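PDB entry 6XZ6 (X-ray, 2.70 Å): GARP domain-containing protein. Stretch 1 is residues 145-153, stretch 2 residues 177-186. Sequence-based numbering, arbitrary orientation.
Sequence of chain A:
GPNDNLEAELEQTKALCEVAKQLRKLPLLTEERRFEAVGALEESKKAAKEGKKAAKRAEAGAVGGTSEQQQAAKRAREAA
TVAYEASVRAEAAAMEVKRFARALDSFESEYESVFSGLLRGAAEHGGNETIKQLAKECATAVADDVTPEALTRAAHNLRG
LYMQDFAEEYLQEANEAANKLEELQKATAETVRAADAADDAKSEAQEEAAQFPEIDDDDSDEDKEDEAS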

# COMPACT_ATOMS: atom_id res chain seq x y z
N ASP A 145 -2.94 -5.48 9.29
CA ASP A 145 -3.37 -4.21 8.71
C ASP A 145 -2.14 -3.31 8.46
O ASP A 145 -1.02 -3.65 8.86
CB ASP A 145 -4.42 -3.51 9.61
CG ASP A 145 -5.18 -2.33 8.97
OD1 ASP A 145 -5.17 -2.21 7.71
OD2 ASP A 145 -5.78 -1.51 9.74
N VAL A 146 -2.36 -2.22 7.73
CA VAL A 146 -1.37 -1.18 7.45
C VAL A 146 -2.09 0.18 7.56
O VAL A 146 -3.09 0.45 6.88
CB VAL A 146 -0.56 -1.31 6.13
CG1 VAL A 146 0.64 -0.38 6.13
CG2 VAL A 146 -0.10 -2.74 5.89
N THR A 147 -1.60 0.99 8.49
CA THR A 147 -2.08 2.35 8.70
C THR A 147 -0.90 3.23 8.34
O THR A 147 0.23 2.79 8.53
CB THR A 147 -2.48 2.59 10.17
OG1 THR A 147 -1.38 2.33 11.03
CG2 THR A 147 -3.71 1.79 10.59
N PRO A 148 -1.10 4.48 7.88
CA PRO A 148 0.06 5.37 7.65
C PRO A 148 1.05 5.48 8.82
O PRO A 148 2.23 5.51 8.59
CB PRO A 148 -0.61 6.72 7.34
CG PRO A 148 -1.92 6.33 6.72
CD PRO A 148 -2.37 5.18 7.58
N GLU A 149 0.56 5.48 10.07
CA GLU A 149 1.37 5.59 11.29
C GLU A 149 2.22 4.35 11.53
O GLU A 149 3.34 4.48 12.03
CB GLU A 149 0.49 5.88 12.54
CG GLU A 149 -0.68 6.85 12.32
CD GLU A 149 -1.98 6.25 11.80
OE1 GLU A 149 -2.59 5.42 12.54
OE2 GLU A 149 -2.40 6.60 10.67
N ALA A 150 1.69 3.14 11.21
CA ALA A 150 2.43 1.88 11.38
C ALA A 150 3.54 1.80 10.35
O ALA A 150 4.63 1.32 10.67
CB ALA A 150 1.49 0.69 11.20
N LEU A 151 3.29 2.28 9.13
CA LEU A 151 4.27 2.31 8.06
C LEU A 151 5.48 3.18 8.44
O LEU A 151 6.60 2.70 8.30
CB LEU A 151 3.60 2.81 6.77
CG LEU A 151 4.17 2.42 5.42
CD1 LEU A 151 4.29 0.91 5.26
CD2 LEU A 151 3.29 2.92 4.34
N THR A 152 5.29 4.42 8.97
CA THR A 152 6.38 5.34 9.35
C THR A 152 7.10 4.88 10.62
O THR A 152 8.32 5.06 10.72
CB THR A 152 5.90 6.80 9.48
OG1 THR A 152 4.88 6.91 10.47
CG2 THR A 152 5.40 7.38 8.19
N ARG A 153 6.37 4.32 11.59
CA ARG A 153 6.94 3.83 12.85
C ARG A 153 7.97 2.73 12.58
O ARG A 153 9.11 2.82 13.05
CB ARG A 153 5.84 3.32 13.77
CG ARG A 153 6.22 3.29 15.24
CD ARG A 153 5.32 2.40 16.07
NE ARG A 153 5.14 1.11 15.42
CZ ARG A 153 3.97 0.62 15.06
NH1 ARG A 153 2.85 1.28 15.34
NH2 ARG A 153 3.89 -0.54 14.42
N ALA A 177 4.80 7.12 1.03
CA ALA A 177 3.81 6.05 0.94
C ALA A 177 2.78 6.14 2.06
O ALA A 177 1.62 5.82 1.82
CB ALA A 177 4.51 4.72 0.97
N ALA A 178 3.18 6.58 3.27
CA ALA A 178 2.25 6.80 4.37
C ALA A 178 1.27 7.91 3.96
O ALA A 178 0.08 7.77 4.23
CB ALA A 178 3.00 7.18 5.62
N ASN A 179 1.73 8.97 3.24
CA ASN A 179 0.83 10.03 2.75
C ASN A 179 -0.09 9.53 1.63
O ASN A 179 -1.27 9.90 1.58
CB ASN A 179 1.61 11.30 2.31
CG ASN A 179 2.33 12.00 3.44
OD1 ASN A 179 1.86 12.06 4.59
ND2 ASN A 179 3.49 12.58 3.14
N LYS A 180 0.43 8.71 0.73
CA LYS A 180 -0.33 8.13 -0.36
C LYS A 180 -1.40 7.17 0.19
O LYS A 180 -2.50 7.12 -0.33
CB LYS A 180 0.61 7.43 -1.34
CG LYS A 180 0.80 8.18 -2.64
CD LYS A 180 2.14 8.82 -2.78
CE LYS A 180 2.18 9.74 -3.98
NZ LYS A 180 3.45 10.51 -4.04
N LEU A 181 -1.08 6.44 1.27
CA LEU A 181 -2.00 5.51 1.92
C LEU A 181 -3.12 6.28 2.62
O LEU A 181 -4.25 5.83 2.56
CB LEU A 181 -1.23 4.58 2.88
CG LEU A 181 -2.01 3.47 3.62
CD1 LEU A 181 -2.78 2.56 2.65
CD2 LEU A 181 -1.07 2.64 4.43
N GLU A 182 -2.83 7.46 3.19
CA GLU A 182 -3.79 8.35 3.85
C GLU A 182 -4.76 8.94 2.82
O GLU A 182 -5.95 9.00 3.08
CB GLU A 182 -3.04 9.48 4.56
CG GLU A 182 -3.80 10.13 5.70
CD GLU A 182 -3.09 11.28 6.40
OE1 GLU A 182 -1.83 11.34 6.36
OE2 GLU A 182 -3.79 12.13 6.99
N GLU A 183 -4.24 9.35 1.66
CA GLU A 183 -5.00 9.87 0.53
C GLU A 183 -5.79 8.76 -0.15
O GLU A 183 -6.82 9.07 -0.74
CB GLU A 183 -4.08 10.54 -0.50
CG GLU A 183 -3.52 11.88 -0.06
CD GLU A 183 -2.47 12.45 -1.00
OE1 GLU A 183 -2.62 13.62 -1.43
OE2 GLU A 183 -1.49 11.73 -1.31
N LEU A 184 -5.33 7.49 -0.10
CA LEU A 184 -6.06 6.34 -0.70
C LEU A 184 -7.34 6.11 0.11
O LEU A 184 -8.37 5.78 -0.45
CB LEU A 184 -5.20 5.03 -0.73
CG LEU A 184 -5.89 3.73 -1.26
CD1 LEU A 184 -5.89 3.70 -2.75
CD2 LEU A 184 -5.17 2.49 -0.79
N GLN A 185 -7.26 6.34 1.43
CA GLN A 185 -8.40 6.17 2.33
C GLN A 185 -9.37 7.35 2.25
O GLN A 185 -10.58 7.13 2.29
CB GLN A 185 -7.93 5.87 3.76
CG GLN A 185 -6.92 4.69 3.78
CD GLN A 185 -6.34 4.40 5.13
OE1 GLN A 185 -6.13 5.30 5.97
NE2 GLN A 185 -6.01 3.13 5.38
N LYS A 186 -8.87 8.58 2.03
CA LYS A 186 -9.73 9.77 1.87
C LYS A 186 -10.52 9.65 0.56
O LYS A 186 -11.72 9.95 0.54
CB LYS A 186 -8.92 11.08 1.86
CG LYS A 186 -8.27 11.47 3.19
CD LYS A 186 -7.80 12.93 3.19
CE LYS A 186 -6.33 13.12 2.84
NZ LYS A 186 -5.45 12.93 4.02

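Two helices run almost exactly antiparallel here, their N-to-C directions 172° apart and their axes 8.7 Å apart at closest approach. Stretch 1 enters its helix at P148, and that first turn lies against stretch 2 from A177 to Q185, with P148 closest in register to A178. P148 CA is only 4.2 Å from A178 CA, a spacing that fits the small side chain of A178, whose CA-to-CB bond points toward the partner.

No hydrogen bond crosses the contact; shape and apolar surface hold it. P148 acts as a knob, its ring among A178, L181, E182 and Q185. P148 CB comes 3.4 Å from A178 O and 4.0 Å from A178 CB, while P148 CG lies 4.2 Å from L181 CG. The carbonyl A178 O remains bonded within its own helix, accepting from E182 N at 3.1 Å. Proline suits the opening turn, where its lack of an N-H costs no helical bond.

T147 caps that turn. Its chi1 is p (58°), and its CA-to-CB bond points away from stretch 2; T147 OG1 accepts from A150 N at 3.2 Å. T152 also adopts p (60°). T152 OG1 makes a weak bond to E149 O at 3.3 Å, while T152 CG2 packs 3.5 Å from A178 CB, so one rotamer serves both the polar and the apolar group.

L151 and L181 share a t,p conformation and point toward each other's stretch. L151 CD2 reaches A177 CB at 4.0 Å and L181 CD2 at 4.4 Å. L181 CD2 also meets V146 CG1 at 3.9 Å, extending the apolar patch to V146, two residues before the helix starts.

At the margin, E182 is extended (t,t), and its OE2 forms a salt bridge with K186 NZ at 3.5 Å within stretch 2. The rule is compact: a capped turn, a proline knob, an alanine at close approach and leucines beside them.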